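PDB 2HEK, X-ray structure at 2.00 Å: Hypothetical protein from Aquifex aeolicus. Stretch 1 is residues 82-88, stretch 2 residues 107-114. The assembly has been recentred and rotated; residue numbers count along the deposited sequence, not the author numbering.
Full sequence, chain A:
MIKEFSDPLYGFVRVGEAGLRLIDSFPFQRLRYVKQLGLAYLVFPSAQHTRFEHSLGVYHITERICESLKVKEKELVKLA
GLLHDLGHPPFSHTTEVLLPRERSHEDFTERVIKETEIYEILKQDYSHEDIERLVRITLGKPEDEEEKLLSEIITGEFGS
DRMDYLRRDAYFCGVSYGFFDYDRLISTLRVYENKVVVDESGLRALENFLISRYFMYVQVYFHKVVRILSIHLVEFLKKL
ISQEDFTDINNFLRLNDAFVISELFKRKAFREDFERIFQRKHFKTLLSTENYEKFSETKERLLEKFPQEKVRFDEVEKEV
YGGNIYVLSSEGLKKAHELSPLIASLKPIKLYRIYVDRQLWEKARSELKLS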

# COMPACT_ATOMS: atom_id res chain seq x y z
N LEU A 82 14.12 23.56 2.99
CA LEU A 82 13.71 23.93 1.63
C LEU A 82 14.87 24.32 0.67
O LEU A 82 14.87 23.93 -0.52
CB LEU A 82 12.67 25.05 1.71
CG LEU A 82 11.95 25.43 0.40
CD1 LEU A 82 11.00 24.29 -0.09
CD2 LEU A 82 11.18 26.78 0.56
N LEU A 83 15.87 25.06 1.18
CA LEU A 83 16.91 25.61 0.30
C LEU A 83 18.17 24.76 0.26
O LEU A 83 19.15 25.12 -0.37
CB LEU A 83 17.24 27.05 0.74
CG LEU A 83 16.00 27.97 0.80
CD1 LEU A 83 16.40 29.34 1.30
CD2 LEU A 83 15.32 28.10 -0.57
N HIS A 84 18.12 23.61 0.94
CA HIS A 84 19.28 22.75 1.11
C HIS A 84 19.97 22.35 -0.18
O HIS A 84 21.16 22.14 -0.18
CB HIS A 84 18.90 21.48 1.88
CG HIS A 84 20.09 20.68 2.33
ND1 HIS A 84 20.48 19.52 1.70
CD2 HIS A 84 20.97 20.88 3.33
CE1 HIS A 84 21.56 19.04 2.30
NE2 HIS A 84 21.87 19.84 3.30
N ASP A 85 19.21 22.19 -1.26
CA ASP A 85 19.73 21.77 -2.56
C ASP A 85 20.05 22.90 -3.58
O ASP A 85 20.40 22.60 -4.73
CB ASP A 85 18.70 20.83 -3.22
CG ASP A 85 18.86 19.37 -2.83
OD1 ASP A 85 19.54 19.03 -1.85
OD2 ASP A 85 18.29 18.52 -3.54
N LEU A 86 19.93 24.17 -3.20
CA LEU A 86 20.10 25.26 -4.18
C LEU A 86 21.43 25.22 -4.92
O LEU A 86 21.52 25.60 -6.10
CB LEU A 86 19.93 26.62 -3.54
CG LEU A 86 18.54 27.09 -3.10
CD1 LEU A 86 18.70 28.46 -2.42
CD2 LEU A 86 17.63 27.24 -4.29
N GLY A 87 22.47 24.74 -4.24
CA GLY A 87 23.80 24.69 -4.81
C GLY A 87 24.20 23.36 -5.45
O GLY A 87 25.37 23.15 -5.74
N HIS A 88 23.24 22.45 -5.68
CA HIS A 88 23.57 21.15 -6.27
C HIS A 88 23.79 21.24 -7.78
O HIS A 88 22.99 21.82 -8.51
CB HIS A 88 22.50 20.11 -5.93
CG HIS A 88 23.11 18.70 -5.83
ND1 HIS A 88 23.29 18.06 -4.62
CD2 HIS A 88 23.63 17.88 -6.78
CE1 HIS A 88 23.85 16.88 -4.83
NE2 HIS A 88 24.07 16.74 -6.13
N ASP A 107 30.98 27.17 -0.78
CA ASP A 107 29.88 26.26 -1.07
C ASP A 107 28.87 26.98 -1.98
O ASP A 107 28.48 28.12 -1.70
CB ASP A 107 29.26 25.80 0.26
CG ASP A 107 28.24 24.70 0.09
OD1 ASP A 107 27.16 25.00 -0.45
OD2 ASP A 107 28.51 23.55 0.51
N PHE A 108 28.48 26.34 -3.08
CA PHE A 108 27.54 26.94 -4.04
C PHE A 108 26.15 27.19 -3.45
O PHE A 108 25.46 28.10 -3.90
CB PHE A 108 27.46 26.13 -5.33
CG PHE A 108 28.56 26.45 -6.30
CD1 PHE A 108 29.74 25.72 -6.30
CD2 PHE A 108 28.42 27.49 -7.20
CE1 PHE A 108 30.77 26.03 -7.20
CE2 PHE A 108 29.43 27.81 -8.10
CZ PHE A 108 30.61 27.07 -8.10
N THR A 109 25.75 26.43 -2.44
CA THR A 109 24.46 26.68 -1.76
C THR A 109 24.48 28.03 -1.08
O THR A 109 23.51 28.76 -1.15
CB THR A 109 24.09 25.59 -0.74
OG1 THR A 109 23.90 24.36 -1.45
CG2 THR A 109 22.79 25.93 -0.03
N GLU A 110 25.59 28.34 -0.38
CA GLU A 110 25.76 29.64 0.25
C GLU A 110 25.79 30.73 -0.80
O GLU A 110 25.12 31.74 -0.63
CB GLU A 110 27.01 29.72 1.17
CG GLU A 110 27.23 31.14 1.78
CD GLU A 110 28.38 31.17 2.82
OE1 GLU A 110 29.08 30.16 2.92
OE2 GLU A 110 28.58 32.18 3.52
N ARG A 111 26.51 30.53 -1.91
CA ARG A 111 26.58 31.52 -2.97
C ARG A 111 25.22 31.84 -3.60
O ARG A 111 24.91 33.00 -3.83
CB ARG A 111 27.56 31.04 -4.05
CG ARG A 111 29.01 30.99 -3.60
CD ARG A 111 29.97 30.96 -4.77
NE ARG A 111 29.78 32.13 -5.64
CZ ARG A 111 30.24 32.21 -6.88
NH1 ARG A 111 30.93 31.20 -7.39
NH2 ARG A 111 30.03 33.30 -7.59
N VAL A 112 24.43 30.81 -3.86
CA VAL A 112 23.10 30.98 -4.47
C VAL A 112 22.17 31.76 -3.50
O VAL A 112 21.43 32.65 -3.90
CB VAL A 112 22.49 29.64 -4.97
CG1 VAL A 112 21.05 29.83 -5.41
CG2 VAL A 112 23.31 29.06 -6.11
N ILE A 113 22.23 31.41 -2.22
CA ILE A 113 21.42 32.13 -1.22
C ILE A 113 21.81 33.61 -1.11
O ILE A 113 20.94 34.46 -0.94
CB ILE A 113 21.55 31.45 0.14
CG1 ILE A 113 20.82 30.10 0.15
CG2 ILE A 113 20.99 32.34 1.25
CD1 ILE A 113 21.28 29.17 1.25
N LYS A 114 23.11 33.91 -1.19
CA LYS A 114 23.59 35.27 -0.94
C LYS A 114 23.67 36.15 -2.17
O LYS A 114 23.51 37.38 -2.06
CB LYS A 114 24.94 35.21 -0.23
CG LYS A 114 24.79 34.82 1.25
CD LYS A 114 26.15 34.72 1.94
CE LYS A 114 25.98 34.54 3.45
NZ LYS A 114 27.32 34.41 4.15

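What brings the two backbones so close? The first stretch makes two consecutive type I turns, Leu83 to Leu86 and Asp85 to His88, and the second enters a helix at Phe108. Each turn is closed by a backbone hydrogen bond, from Leu86 N to Leu83 O at 3.1 Å and from His88 N to Asp85 O at 3.0 Å. The turns meet the first turn of the helix at Gly87, whose CA lies 3.7 Å from the CA of Thr109. So short a spacing depends on the bare alpha carbon of the glycine. A CB built there in ideal geometry would point toward the helix and sit 2.1 Å from Thr109 N and 2.6 Å from Phe108 C, both clashes. Without one, the backbone can lie directly against the helix start, and Gly87 O comes to 3.7 Å from Phe108 CB.

Which polar bond links the stretches? A single hydrogen bond crosses between them, from Gly87 N to Thr109 OG1 at 3.2 Å. With an N-H...acceptor angle of 129° it is weak, since the hydrogen points well off the line to the oxygen. The CA-to-CB bond of Thr109 runs sideways to the turns, and with chi1 in the m well OG1 sits within 3.2 Å of Gly87 N. The same residue also offers a carbon surface: its methyl CG2 packs 3.7 Å from Leu83 O. Thr109 thus meets the turns with both its hydroxyl and its methyl, and it and Gly87 are among the residues most covered by the contact.

Where do the apolar side chains meet? They gather around Leu86, whose CA-to-CB bond points toward the helix. Its CB is 3.9 Å from Val112 CG1, and its CD1 is 3.7 Å from Ile113 CG1, both ordinary van der Waals distances. Val112 also points toward the turns, whereas Ile113 sets out sideways and brings its end nearer. Because these two residues follow Thr109 by three and four positions, about one helical turn, the apolar contact lies one turn along from the hydroxyl. All three side chains are buried, so the packing keeps hydrocarbon out of water, and the whole contact covers 320 Å² summed over both sides.

How is the helix itself held at this junction? Asp107 occupies the N-cap position, and its OD1 accepts a hydrogen bond from Thr109 N at 2.8 Å. Amides in the first turn of a helix have no preceding helical carbonyl to bond with, and the carboxylate supplies an acceptor for this one. Thr109 is therefore tied on two sides of its chemistry, its amide to the cap and its hydroxyl to Gly87. Regular helical bonding follows, including Val112 N to Phe108 O at 2.9 Å and Ile113 N to Thr109 O at 3.1 Å. Beyond reach of the turns, a salt bridge between Lys114 NZ and Glu110 OE2, 2.6 Å apart, joins residues one helical turn apart.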